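Local atomic coordinates of 6-phosphogluconolactonase (PDB entry 3CSS), a protein that probably hydrolyses 6-phospho-D-glucono-1,5-lactone to 6-phospho-D-gluconate, the second step of the oxidative pentose phosphate pathway. Residues Glu76-Glu81 against Ile107-Ala112; Thr180-Val185 against Leu204-Ile209; His214-Ala219 against Thr254-Pro259. All coordinates share one frame; numbering follows the deposited sequence. Where two conformers were deposited one is given.

Contact 1: residues Glu76-Glu81 against Ile107-Ala112; sequences ERLLSE and IDRRAA
Where strand 69-77 runs out into a loop, the buried guanidinium of Arg109 plugs into the strand end and loop of Glu76-Glu81 and holds them against Ile107-Ala112. Arg109 grips Glu76 end-on, with two nitrogens on one oxygen: NH2 meets the anti lone pair of Glu76 OE2 at 2.8 Å, while NH1 reaches the same atom at 3.0 Å from well above the carboxylate plane. The carboxylate and guanidinium planes stand 75° apart. Glu76 CG, anti to its backbone N (chi1 179°), comes beside NH1 and NH2 of Arg109, and the chain then bends at chi2; Phe88 N also donates to OE2, so this buried oxygen has three protein donors. NH1 has a second acceptor, Leu79 O at 3.1 Å, almost exactly in the guanidinium plane. NE turns back to its own segment and bonds Ile107 O at 3.0 Å. Over one face of the guanidinium, toward its rim, sits Glu81 CG, 3.6 Å from NE; the Glu81 carboxylate reaches Arg109 through a water that donates to OE1 and accepts from NH2 and from Ile107 N. With every nitrogen engaged in or near its plane, the group has little freedom to rotate. Apolar contacts flank the polar centre: Ile107 CD1 touches Glu76 CB at 3.6 Å, and Leu78 CD1 meets Ala112 CB at 3.6 Å, with helix 123-140 packing on Leu78, Ile107 and Ala112. The whole is a buried arginine-carboxylate salt bridge closing a strand-end loop that begins with an inverse gamma turn around Leu78, Leu79 N bonding Arg77 O.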
ATOM      1  N   GLU A  76      -6.974  -3.242   2.441  1.00 23.99           N
ATOM      2  CA  GLU A  76      -7.376  -4.340   3.316  1.00 24.09           C
ATOM      3  C   GLU A  76      -8.498  -5.160   2.720  1.00 24.37           C
ATOM      4  O   GLU A  76      -9.398  -4.641   2.057  1.00 24.44           O
ATOM      5  CB  GLU A  76      -7.727  -3.814   4.715  1.00 23.68           C
ATOM      6  CG  GLU A  76      -8.201  -4.861   5.727  1.00 22.31           C
ATOM      7  CD  GLU A  76      -7.157  -5.938   6.036  1.00 24.24           C
ATOM      8  OE1 GLU A  76      -6.707  -6.627   5.094  1.00 24.46           O
ATOM      9  OE2 GLU A  76      -6.829  -6.129   7.238  1.00 24.70           O
ATOM     10  N   ARG A  77      -8.413  -6.455   2.969  1.00 24.20           N
ATOM     11  CA  ARG A  77      -9.487  -7.388   2.682  1.00 24.59           C
ATOM     12  C   ARG A  77     -10.539  -7.284   3.778  1.00 24.85           C
ATOM     13  O   ARG A  77     -10.202  -7.382   4.970  1.00 24.92           O
ATOM     14  CB  ARG A  77      -8.923  -8.812   2.650  1.00 25.12           C
ATOM     15  CG  ARG A  77      -7.942  -9.086   1.536  1.00 25.21           C
ATOM     16  CD  ARG A  77      -6.502  -8.697   1.890  1.00 26.16           C
ATOM     17  NE  ARG A  77      -5.547  -9.048   0.836  1.00 25.59           N
ATOM     18  CZ  ARG A  77      -4.890 -10.198   0.729  1.00 26.02           C
ATOM     19  NH1 ARG A  77      -5.075 -11.179   1.594  1.00 26.86           N
ATOM     20  NH2 ARG A  77      -4.035 -10.380  -0.290  1.00 27.14           N
ATOM     21  N   LEU A  78     -11.813  -7.144   3.407  1.00 24.39           N
ATOM     22  CA  LEU A  78     -12.876  -6.946   4.404  1.00 24.84           C
ATOM     23  C   LEU A  78     -13.302  -8.269   5.023  1.00 25.57           C
ATOM     24  O   LEU A  78     -14.420  -8.773   4.820  1.00 25.85           O
ATOM     25  CB  LEU A  78     -14.047  -6.172   3.813  1.00 25.01           C
ATOM     26  CG  LEU A  78     -13.640  -4.772   3.335  1.00 25.45           C
ATOM     27  CD1 LEU A  78     -14.825  -4.024   2.747  1.00 26.01           C
ATOM     28  CD2 LEU A  78     -12.975  -3.970   4.464  1.00 27.72           C
ATOM     29  N   LEU A  79     -12.351  -8.824   5.768  1.00 26.87           N
ATOM     30  CA  LEU A  79     -12.522 -10.014   6.583  1.00 27.59           C
ATOM     31  C   LEU A  79     -12.252  -9.602   8.041  1.00 28.30           C
ATOM     32  O   LEU A  79     -11.769  -8.503   8.303  1.00 28.16           O
ATOM     33  CB  LEU A  79     -11.529 -11.088   6.116  1.00 27.48           C
ATOM     34  CG  LEU A  79     -11.640 -11.518   4.645  1.00 27.79           C
ATOM     35  CD1 LEU A  79     -10.341 -12.125   4.140  1.00 28.30           C
ATOM     36  CD2 LEU A  79     -12.809 -12.480   4.425  1.00 28.18           C
ATOM     37  N   SER A  80     -12.571 -10.471   8.992  1.00 29.33           N
ATOM     38  CA  SER A  80     -12.272 -10.185  10.398  1.00 29.98           C
ATOM     39  C   SER A  80     -10.756  -9.976  10.598  1.00 30.15           C
ATOM     40  O   SER A  80      -9.944 -10.501   9.833  1.00 30.28           O
ATOM     41  CB  SER A  80     -12.826 -11.289  11.326  1.00 30.69           C
ATOM     42  OG  SER A  80     -12.019 -12.459  11.313  1.00 31.53           O
ATOM     43  N   GLU A  81     -10.391  -9.178  11.599  1.00 30.93           N
ATOM     44  CA  GLU A  81      -8.981  -8.974  11.978  1.00 31.48           C
ATOM     45  C   GLU A  81      -8.247 -10.279  12.335  1.00 31.48           C
ATOM     46  O   GLU A  81      -7.030 -10.373  12.153  1.00 31.92           O
ATOM     47  CB  GLU A  81      -8.867  -7.999  13.162  1.00 31.49           C
ATOM     48  CG  GLU A  81      -9.233  -6.560  12.824  1.00 32.93           C
ATOM     49  CD  GLU A  81      -8.872  -5.566  13.921  1.00 34.32           C
ATOM     50  OE1 GLU A  81      -8.532  -4.407  13.578  1.00 34.46           O
ATOM     51  OE2 GLU A  81      -8.930  -5.934  15.116  1.00 34.58           O
ATOM     52  N   ILE A 107      -8.776  -0.332  11.029  1.00 29.51           N
ATOM     53  CA  ILE A 107      -9.942  -0.306  10.149  1.00 29.39           C
ATOM     54  C   ILE A 107     -11.055  -1.091  10.838  1.00 29.80           C
ATOM     55  O   ILE A 107     -10.841  -2.220  11.277  1.00 30.26           O
ATOM     56  CB  ILE A 107      -9.655  -0.956   8.771  1.00 28.94           C
ATOM     57  CG1 ILE A 107      -8.545  -0.193   8.033  1.00 28.65           C
ATOM     58  CG2 ILE A 107     -10.924  -0.976   7.915  1.00 29.58           C
ATOM     59  CD1 ILE A 107      -8.066  -0.865   6.738  1.00 28.85           C
ATOM     60  N   ASP A 108     -12.235  -0.487  10.919  1.00 30.44           N
ATOM     61  CA  ASP A 108     -13.428  -1.139  11.447  1.00 30.42           C
ATOM     62  C   ASP A 108     -14.175  -1.832  10.302  1.00 30.40           C
ATOM     63  O   ASP A 108     -14.794  -1.168   9.481  1.00 30.12           O
ATOM     64  CB  ASP A 108     -14.310  -0.088  12.133  1.00 31.14           C
ATOM     65  CG  ASP A 108     -15.511  -0.678  12.818  1.00 31.53           C
ATOM     66  OD1 ASP A 108     -15.686  -1.917  12.797  1.00 32.85           O
ATOM     67  OD2 ASP A 108     -16.285   0.120  13.389  1.00 32.72           O
ATOM     68  N   ARG A 109     -14.113  -3.163  10.243  1.00 30.40           N
ATOM     69  CA  ARG A 109     -14.671  -3.915   9.099  1.00 30.99           C
ATOM     70  C   ARG A 109     -16.081  -4.402   9.271  1.00 31.17           C
ATOM     71  O   ARG A 109     -16.665  -4.925   8.331  1.00 31.43           O
ATOM     72  CB  ARG A 109     -13.853  -5.177   8.790  1.00 31.69           C
ATOM     73  CG  ARG A 109     -12.393  -4.975   8.666  1.00 32.06           C
ATOM     74  CD  ARG A 109     -11.679  -5.345   9.939  1.00 31.25           C
ATOM     75  NE  ARG A 109     -10.333  -4.788   9.914  1.00 30.24           N
ATOM     76  CZ  ARG A 109      -9.311  -5.343   9.277  1.00 26.63           C
ATOM     77  NH1 ARG A 109      -9.462  -6.474   8.616  1.00 26.35           N
ATOM     78  NH2 ARG A 109      -8.138  -4.738   9.300  1.00 26.76           N
ATOM     79  N   ARG A 110     -16.624  -4.243  10.472  1.00 30.78           N
ATOM     80  CA  ARG A 110     -17.914  -4.820  10.881  0.50 31.47           C
ATOM     81  C   ARG A 110     -19.050  -4.574   9.898  1.00 31.13           C
ATOM     82  O   ARG A 110     -19.871  -5.443   9.633  1.00 32.03           O
ATOM     83  CB  ARG A 110     -18.341  -4.221  12.221  0.50 31.60           C
ATOM     84  CG  ARG A 110     -17.949  -5.014  13.452  0.50 33.01           C
ATOM     85  CD  ARG A 110     -19.057  -4.884  14.470  0.50 33.49           C
ATOM     86  NE  ARG A 110     -20.347  -5.009  13.799  0.50 33.83           N
ATOM     87  CZ  ARG A 110     -21.000  -6.155  13.658  0.50 34.41           C
ATOM     88  NH1 ARG A 110     -20.500  -7.268  14.176  0.50 34.84           N
ATOM     89  NH2 ARG A 110     -22.158  -6.185  13.018  0.50 35.07           N
ATOM     90  N   ALA A 111     -19.130  -3.343   9.397  1.00 31.42           N
ATOM     91  CA  ALA A 111     -20.224  -2.969   8.485  1.00 31.07           C
ATOM     92  C   ALA A 111     -20.238  -3.791   7.182  1.00 30.86           C
ATOM     93  O   ALA A 111     -21.273  -3.886   6.521  1.00 30.45           O
ATOM     94  CB  ALA A 111     -20.167  -1.475   8.166  1.00 31.39           C
ATOM     95  N   ALA A 112     -19.091  -4.376   6.825  1.00 30.58           N
ATOM     96  CA  ALA A 112     -18.930  -5.143   5.582  1.00 30.39           C
ATOM     97  C   ALA A 112     -18.981  -6.665   5.741  1.00 30.63           C
ATOM     98  O   ALA A 112     -19.174  -7.368   4.761  1.00 30.53           O
ATOM     99  CB  ALA A 112     -17.610  -4.752   4.901  1.00 30.26           C
TER
HETATM  100  O   HOH W   1      -7.682  -3.046  11.557  1.00 32.75           O

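Contact 2: residues Thr180-Val185 against Leu204-Ile209; sequences TDEEHV and LSKTVI
The His184 ring has Glu183 CB over one face, toward the rim, the Asp181 carboxylate at its edge and the ring of Trp127, from helix 123-140, meeting it at about 55° between planes, while the backbone carbonyl of His184 faces Ser205 across the contact. ND1 bonds the syn lone pair of Asp181 OD2 at 2.8 Å, the oxygen lying 21° out of the imidazole plane; Ser187 OG also bonds that oxygen. Asp181 OD1 takes Glu183 N, which makes an Asx turn, and His184 N, which makes the wider Asx motif. This presents His184 O to Ser205 OG, which donates to it at 2.8 Å in the carbonyl plane. Ser205 OG lies between its own N and carbonyl carbon (chi1 64°), and from there it also accepts weakly from Val208 N. Val185 O receives Ser205 N at 3.0 Å, and Val185 CG1 packs on Val208 CG2 at 3.8 Å. At the outer end Lys206 NZ bonds Ala179 O; its salt bridge to Glu182 OE2 rests on one modelled conformer and is doubtful. A water links Asp181 O to Lys206 N. The serine, bonded to loop and helix 206-211 alike, makes this a helix N-cap docked against an Asx turn.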
ATOM      1  N   THR A 180     -10.787   4.441 -10.960  1.00 17.59           N
ATOM      2  CA  THR A 180     -11.091   5.776 -11.476  1.00 18.91           C
ATOM      3  C   THR A 180     -11.612   6.721 -10.394  1.00 19.10           C
ATOM      4  O   THR A 180     -12.154   7.793 -10.709  1.00 20.61           O
ATOM      5  CB  THR A 180     -12.100   5.722 -12.663  1.00 19.19           C
ATOM      6  OG1 THR A 180     -13.337   5.094 -12.243  1.00 22.23           O
ATOM      7  CG2 THR A 180     -11.500   4.956 -13.830  1.00 17.50           C
ATOM      8  N   ASP A 181     -11.388   6.371  -9.133  1.00 19.22           N
ATOM      9  CA  ASP A 181     -11.881   7.192  -8.032  1.00 19.50           C
ATOM     10  C   ASP A 181     -10.896   8.298  -7.768  1.00 20.78           C
ATOM     11  O   ASP A 181      -9.824   8.053  -7.217  1.00 20.65           O
ATOM     12  CB  ASP A 181     -12.095   6.354  -6.777  1.00 18.89           C
ATOM     13  CG  ASP A 181     -12.801   7.123  -5.659  1.00 20.10           C
ATOM     14  OD1 ASP A 181     -12.762   8.380  -5.650  1.00 20.56           O
ATOM     15  OD2 ASP A 181     -13.392   6.457  -4.784  1.00 18.27           O
ATOM     16  N   GLU A 182     -11.265   9.519  -8.171  1.00 22.46           N
ATOM     17  CA  GLU A 182     -10.461  10.720  -7.941  0.75 23.90           C
ATOM     18  C   GLU A 182     -11.075  11.631  -6.878  1.00 23.36           C
ATOM     19  O   GLU A 182     -10.667  12.784  -6.740  1.00 24.25           O
ATOM     20  CB  GLU A 182     -10.322  11.524  -9.245  0.75 24.69           C
ATOM     21  CG  GLU A 182      -9.656  10.777 -10.397  0.75 28.46           C
ATOM     22  CD  GLU A 182      -8.219  10.364 -10.099  0.75 31.93           C
ATOM     23  OE1 GLU A 182      -7.612  10.878  -9.125  0.75 32.80           O
ATOM     24  OE2 GLU A 182      -7.690   9.528 -10.858  0.75 36.39           O
ATOM     25  N   GLU A 183     -12.044  11.115  -6.125  1.00 22.76           N
ATOM     26  CA  GLU A 183     -12.860  11.912  -5.201  1.00 22.45           C
ATOM     27  C   GLU A 183     -12.694  11.563  -3.720  1.00 21.41           C
ATOM     28  O   GLU A 183     -13.062  12.361  -2.851  1.00 22.09           O
ATOM     29  CB  GLU A 183     -14.342  11.743  -5.563  1.00 22.97           C
ATOM     30  CG  GLU A 183     -14.728  12.263  -6.942  1.00 25.28           C
ATOM     31  CD  GLU A 183     -16.207  12.064  -7.257  0.50 27.58           C
ATOM     32  OE1 GLU A 183     -16.861  11.211  -6.610  0.50 29.24           O
ATOM     33  OE2 GLU A 183     -16.717  12.760  -8.161  0.50 28.65           O
ATOM     34  N   HIS A 184     -12.208  10.367  -3.412  1.00 18.96           N
ATOM     35  CA  HIS A 184     -12.130   9.911  -2.022  1.00 18.85           C
ATOM     36  C   HIS A 184     -10.698   9.652  -1.575  1.00 17.90           C
ATOM     37  O   HIS A 184      -9.813   9.400  -2.392  1.00 17.72           O
ATOM     38  CB  HIS A 184     -12.974   8.647  -1.827  1.00 18.67           C
ATOM     39  CG  HIS A 184     -14.407   8.805  -2.238  1.00 20.04           C
ATOM     40  ND1 HIS A 184     -14.873   8.412  -3.473  1.00 19.66           N
ATOM     41  CD2 HIS A 184     -15.478   9.301  -1.572  1.00 21.02           C
ATOM     42  CE1 HIS A 184     -16.173   8.649  -3.548  1.00 20.34           C
ATOM     43  NE2 HIS A 184     -16.562   9.207  -2.414  1.00 20.15           N
ATOM     44  N   VAL A 185     -10.480   9.720  -0.264  1.00 17.46           N
ATOM     45  CA  VAL A 185      -9.222   9.279   0.350  1.00 17.18           C
ATOM     46  C   VAL A 185      -9.141   7.744   0.382  1.00 16.41           C
ATOM     47  O   VAL A 185      -8.098   7.168   0.104  1.00 16.55           O
ATOM     48  CB  VAL A 185      -9.087   9.832   1.798  1.00 17.49           C
ATOM     49  CG1 VAL A 185      -7.918   9.235   2.525  1.00 16.14           C
ATOM     50  CG2 VAL A 185      -8.979  11.372   1.791  1.00 18.62           C
ATOM     51  N   LEU A 204      -6.450   2.860  -0.024  1.00 15.02           N
ATOM     52  CA  LEU A 204      -6.024   4.214  -0.296  1.00 15.35           C
ATOM     53  C   LEU A 204      -6.232   4.467  -1.790  1.00 15.27           C
ATOM     54  O   LEU A 204      -6.045   3.566  -2.624  1.00 15.22           O
ATOM     55  CB  LEU A 204      -4.570   4.421   0.108  1.00 16.31           C
ATOM     56  CG  LEU A 204      -4.236   4.319   1.597  1.00 16.02           C
ATOM     57  CD1 LEU A 204      -2.745   4.550   1.843  1.00 16.32           C
ATOM     58  CD2 LEU A 204      -5.133   5.255   2.449  1.00 17.97           C
ATOM     59  N   SER A 205      -6.645   5.690  -2.117  1.00 15.02           N
ATOM     60  CA  SER A 205      -6.915   6.055  -3.495  1.00 15.18           C
ATOM     61  C   SER A 205      -5.639   6.403  -4.235  1.00 14.85           C
ATOM     62  O   SER A 205      -4.601   6.618  -3.630  1.00 15.31           O
ATOM     63  CB  SER A 205      -7.866   7.255  -3.525  1.00 14.93           C
ATOM     64  OG  SER A 205      -7.236   8.383  -2.923  1.00 15.81           O
ATOM     65  N   LYS A 206      -5.724   6.464  -5.560  1.00 15.42           N
ATOM     66  CA  LYS A 206      -4.605   6.933  -6.379  1.00 15.89           C
ATOM     67  C   LYS A 206      -4.065   8.263  -5.862  1.00 16.27           C
ATOM     68  O   LYS A 206      -2.860   8.469  -5.802  1.00 16.95           O
ATOM     69  CB  LYS A 206      -5.034   7.078  -7.843  1.00 17.02           C
ATOM     70  CG  LYS A 206      -5.389   5.778  -8.508  1.00 16.54           C
ATOM     71  CD  LYS A 206      -5.692   5.932 -10.005  1.00 19.65           C
ATOM     72  CE  LYS A 206      -6.868   6.822 -10.262  1.00 20.73           C
ATOM     73  NZ  LYS A 206      -7.108   6.972 -11.751  1.00 22.98           N
ATOM     74  N   THR A 207      -4.974   9.172  -5.512  1.00 16.76           N
ATOM     75  CA  THR A 207      -4.615  10.513  -5.026  1.00 17.46           C
ATOM     76  C   THR A 207      -3.688  10.467  -3.820  1.00 16.79           C
ATOM     77  O   THR A 207      -2.663  11.151  -3.774  1.00 16.54           O
ATOM     78  CB  THR A 207      -5.883  11.310  -4.665  1.00 18.46           C
ATOM     79  OG1 THR A 207      -6.788  11.279  -5.772  1.00 23.25           O
ATOM     80  CG2 THR A 207      -5.527  12.765  -4.362  1.00 20.80           C
ATOM     81  N   VAL A 208      -4.052   9.664  -2.829  1.00 16.11           N
ATOM     82  CA  VAL A 208      -3.235   9.562  -1.612  1.00 15.84           C
ATOM     83  C   VAL A 208      -1.849   9.078  -1.991  1.00 15.16           C
ATOM     84  O   VAL A 208      -0.837   9.621  -1.563  1.00 15.21           O
ATOM     85  CB  VAL A 208      -3.857   8.628  -0.569  1.00 16.06           C
ATOM     86  CG1 VAL A 208      -2.934   8.461   0.622  1.00 18.60           C
ATOM     87  CG2 VAL A 208      -5.216   9.151  -0.116  1.00 16.66           C
ATOM     88  N   ILE A 209      -1.802   8.043  -2.823  1.00 14.87           N
ATOM     89  CA  ILE A 209      -0.513   7.487  -3.249  1.00 14.50           C
ATOM     90  C   ILE A 209       0.334   8.519  -4.003  1.00 15.19           C
ATOM     91  O   ILE A 209       1.550   8.620  -3.788  1.00 15.18           O
ATOM     92  CB  ILE A 209      -0.736   6.178  -4.059  1.00 14.49           C
ATOM     93  CG1 ILE A 209      -1.369   5.135  -3.144  1.00 14.76           C
ATOM     94  CG2 ILE A 209       0.571   5.650  -4.597  1.00 14.02           C
ATOM     95  CD1 ILE A 209      -1.947   3.929  -3.856  1.00 15.93           C
TER
HETATM   96  O   HOH W   2      -8.428   5.714  -6.477  1.00 22.06           O

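Contact 3: residues His214-Ala219 against Thr254-Pro259; sequences HVVVLA and TLLLDP
Strands 214-219 and 252-257 pair in parallel, the two ends of a beta-alpha-beta unit whose helix is 225-232. Five backbone hydrogen bonds join the segments. Val217 is held through both its N and its O: the N donates to Thr254 O at 2.8 Å and the O accepts from Leu256 N. Thr254 N to Val215 O and Ala219 N to Leu256 O continue the pattern, and the longer bond from Asp258 N to Ala219 O, 3.2 Å, carries it just past the end of strand 252-257. The strand axes approach to 4.7 Å with only 16° between their directions.

Side chains fill both faces of the sheet. On one, Leu256 CD1 lies against Val216 CG1 at 3.7 Å, with Leu218 CG a looser neighbour; Met17 and Ala21 of helix 14-30 cover Leu256, and Val24 of the same helix packs on Val216. On the other, Val217 and Leu255 lie side by side and point the same way. Val217 CG2 is anti to its carbonyl carbon, beside the backbone N, and there it meets Leu255 CD2 at 3.5 Å; further along, Leu257 CD2 rests on Ala219 CB at 3.9 Å. Phe163 packs on Val217 and Ala219, while strand 7-10 adjoins Leu257. Beyond the last backbone bond, Asp258 OD2 accepts from Gly221 N and Ala261 N, tying together the chain that follows each strand. At the opposite end a water donates to Val215 O at 3.0 Å and is hydrogen-bonded to Thr254 OG1 at 2.8 Å.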
ATOM      1  N   HIS A 214       7.243   9.240  -0.414  1.00 13.93           N
ATOM      2  CA  HIS A 214       8.010   8.118  -0.966  1.00 14.10           C
ATOM      3  C   HIS A 214       7.063   6.927  -1.200  1.00 13.48           C
ATOM      4  O   HIS A 214       6.234   6.580  -0.330  1.00 13.92           O
ATOM      5  CB  HIS A 214       9.130   7.706  -0.013  1.00 14.43           C
ATOM      6  CG  HIS A 214       9.974   8.846   0.468  1.00 17.28           C
ATOM      7  ND1 HIS A 214      10.951   9.423  -0.318  1.00 20.77           N
ATOM      8  CD2 HIS A 214       9.988   9.513   1.646  1.00 20.00           C
ATOM      9  CE1 HIS A 214      11.515  10.420   0.350  1.00 22.21           C
ATOM     10  NE2 HIS A 214      10.964  10.483   1.552  1.00 21.17           N
ATOM     11  N   VAL A 215       7.194   6.308  -2.359  1.00 12.85           N
ATOM     12  CA  VAL A 215       6.427   5.105  -2.687  1.00 12.37           C
ATOM     13  C   VAL A 215       7.449   4.014  -2.989  1.00 12.65           C
ATOM     14  O   VAL A 215       8.377   4.229  -3.750  1.00 12.91           O
ATOM     15  CB  VAL A 215       5.501   5.338  -3.905  1.00 13.07           C
ATOM     16  CG1 VAL A 215       4.790   4.064  -4.293  1.00 13.84           C
ATOM     17  CG2 VAL A 215       4.494   6.469  -3.617  1.00 11.25           C
ATOM     18  N   VAL A 216       7.281   2.856  -2.362  1.00 12.53           N
ATOM     19  CA  VAL A 216       8.222   1.740  -2.525  1.00 11.83           C
ATOM     20  C   VAL A 216       7.415   0.489  -2.905  1.00 12.16           C
ATOM     21  O   VAL A 216       6.604  -0.011  -2.127  1.00 11.45           O
ATOM     22  CB  VAL A 216       9.033   1.468  -1.241  1.00 11.83           C
ATOM     23  CG1 VAL A 216      10.006   0.249  -1.442  1.00 12.93           C
ATOM     24  CG2 VAL A 216       9.766   2.747  -0.786  1.00 14.12           C
ATOM     25  N   VAL A 217       7.654   0.002  -4.115  1.00 12.98           N
ATOM     26  CA  VAL A 217       6.986  -1.191  -4.621  1.00 12.92           C
ATOM     27  C   VAL A 217       7.938  -2.363  -4.478  1.00 13.19           C
ATOM     28  O   VAL A 217       9.112  -2.275  -4.876  1.00 13.63           O
ATOM     29  CB  VAL A 217       6.637  -1.042  -6.135  1.00 12.88           C
ATOM     30  CG1 VAL A 217       5.865  -2.286  -6.635  1.00 15.05           C
ATOM     31  CG2 VAL A 217       5.874   0.290  -6.444  1.00 13.07           C
ATOM     32  N   LEU A 218       7.439  -3.464  -3.924  1.00 12.30           N
ATOM     33  CA  LEU A 218       8.154  -4.746  -3.886  1.00 12.87           C
ATOM     34  C   LEU A 218       7.398  -5.725  -4.759  1.00 12.94           C
ATOM     35  O   LEU A 218       6.219  -6.005  -4.479  1.00 13.67           O
ATOM     36  CB  LEU A 218       8.186  -5.301  -2.458  1.00 13.81           C
ATOM     37  CG  LEU A 218       9.048  -4.598  -1.387  1.00 14.42           C
ATOM     38  CD1 LEU A 218       8.406  -3.374  -0.902  1.00 18.87           C
ATOM     39  CD2 LEU A 218       9.257  -5.552  -0.206  1.00 17.35           C
ATOM     40  N   ALA A 219       8.054  -6.272  -5.790  1.00 12.29           N
ATOM     41  CA  ALA A 219       7.396  -7.209  -6.729  1.00 12.77           C
ATOM     42  C   ALA A 219       8.367  -8.260  -7.232  1.00 13.16           C
ATOM     43  O   ALA A 219       9.492  -7.961  -7.624  1.00 14.02           O
ATOM     44  CB  ALA A 219       6.770  -6.441  -7.936  1.00 12.76           C
ATOM     45  N   THR A 254      10.295   4.061  -5.891  1.00 13.44           N
ATOM     46  CA  THR A 254      11.306   3.011  -5.965  1.00 12.89           C
ATOM     47  C   THR A 254      10.646   1.667  -6.259  1.00 13.04           C
ATOM     48  O   THR A 254       9.686   1.313  -5.589  1.00 13.74           O
ATOM     49  CB  THR A 254      12.056   2.928  -4.663  1.00 13.50           C
ATOM     50  OG1 THR A 254      12.661   4.208  -4.387  1.00 13.80           O
ATOM     51  CG2 THR A 254      13.106   1.803  -4.676  1.00 13.88           C
ATOM     52  N   LEU A 255      11.163   0.960  -7.259  1.00 12.48           N
ATOM     53  CA  LEU A 255      10.726  -0.404  -7.607  1.00 12.22           C
ATOM     54  C   LEU A 255      11.827  -1.388  -7.178  1.00 12.15           C
ATOM     55  O   LEU A 255      12.932  -1.327  -7.687  1.00 12.49           O
ATOM     56  CB  LEU A 255      10.482  -0.554  -9.097  1.00 13.10           C
ATOM     57  CG  LEU A 255       9.545   0.439  -9.775  1.00 15.88           C
ATOM     58  CD1 LEU A 255       9.259  -0.031 -11.242  1.00 18.10           C
ATOM     59  CD2 LEU A 255       8.263   0.629  -9.012  1.00 18.28           C
ATOM     60  N   LEU A 256      11.504  -2.251  -6.213  1.00 11.43           N
ATOM     61  CA  LEU A 256      12.368  -3.337  -5.764  1.00 11.31           C
ATOM     62  C   LEU A 256      11.845  -4.633  -6.365  1.00 11.96           C
ATOM     63  O   LEU A 256      10.751  -5.071  -6.020  1.00 12.14           O
ATOM     64  CB  LEU A 256      12.355  -3.414  -4.217  1.00 11.61           C
ATOM     65  CG  LEU A 256      12.777  -2.123  -3.491  1.00 12.57           C
ATOM     66  CD1 LEU A 256      12.630  -2.264  -1.958  1.00 12.47           C
ATOM     67  CD2 LEU A 256      14.182  -1.673  -3.874  1.00 14.39           C
ATOM     68  N   LEU A 257      12.620  -5.201  -7.288  1.00 12.57           N
ATOM     69  CA  LEU A 257      12.147  -6.248  -8.170  1.00 13.56           C
ATOM     70  C   LEU A 257      13.086  -7.431  -8.093  1.00 14.31           C
ATOM     71  O   LEU A 257      14.266  -7.255  -7.820  1.00 16.37           O
ATOM     72  CB  LEU A 257      12.134  -5.738  -9.608  1.00 13.06           C
ATOM     73  CG  LEU A 257      11.333  -4.475  -9.915  1.00 13.37           C
ATOM     74  CD1 LEU A 257      11.484  -4.162 -11.398  1.00 14.98           C
ATOM     75  CD2 LEU A 257       9.851  -4.632  -9.506  1.00 14.69           C
ATOM     76  N   ASP A 258      12.577  -8.627  -8.392  1.00 14.72           N
ATOM     77  CA  ASP A 258      13.442  -9.786  -8.525  1.00 15.21           C
ATOM     78  C   ASP A 258      13.756  -9.936 -10.025  1.00 16.06           C
ATOM     79  O   ASP A 258      13.250  -9.150 -10.841  1.00 14.59           O
ATOM     80  CB  ASP A 258      12.797 -11.022  -7.879  1.00 15.10           C
ATOM     81  CG  ASP A 258      11.841 -11.751  -8.787  1.00 16.01           C
ATOM     82  OD1 ASP A 258      11.676 -12.973  -8.550  1.00 18.18           O
ATOM     83  OD2 ASP A 258      11.262 -11.148  -9.719  1.00 15.09           O
ATOM     84  N   PRO A 259      14.611 -10.905 -10.388  1.00 19.02           N
ATOM     85  CA  PRO A 259      15.073 -10.926 -11.777  1.00 20.19           C
ATOM     86  C   PRO A 259      13.948 -11.142 -12.809  1.00 21.05           C
ATOM     87  O   PRO A 259      13.961 -10.501 -13.871  1.00 21.73           O
ATOM     88  CB  PRO A 259      16.112 -12.048 -11.794  1.00 20.64           C
ATOM     89  CG  PRO A 259      16.564 -12.171 -10.366  1.00 20.19           C
ATOM     90  CD  PRO A 259      15.340 -11.866  -9.547  1.00 18.96           C
TER
HETATM   91  O   HOH W   3      10.829   5.826  -2.976  1.00 27.46           O

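In the fold
The contacts follow one another along the chain, each closing before the next opens. Contacts 1 and 3 reach the same eight-stranded mixed sheet on opposite sides of the chain's centre, their centres about 27 Å apart: contact 1 at the end of strand 69-77, contact 3 between strands 214-219 and 252-257. Contact 2 lies about 19 Å from contact 1 and 21 Å from contact 3, centre to centre. Its Leu204 ends strand 201-204, and its helix 206-211 leads into strand 214-219, where Ile209 O packs on Val215 CG2. Helix 123-140 packs on both contacts 1 and 2. Contact 3 thus pairs two parallel strands, whereas contacts 1 and 2 lie at the antiparallel pairing of 69-77 with 201-204.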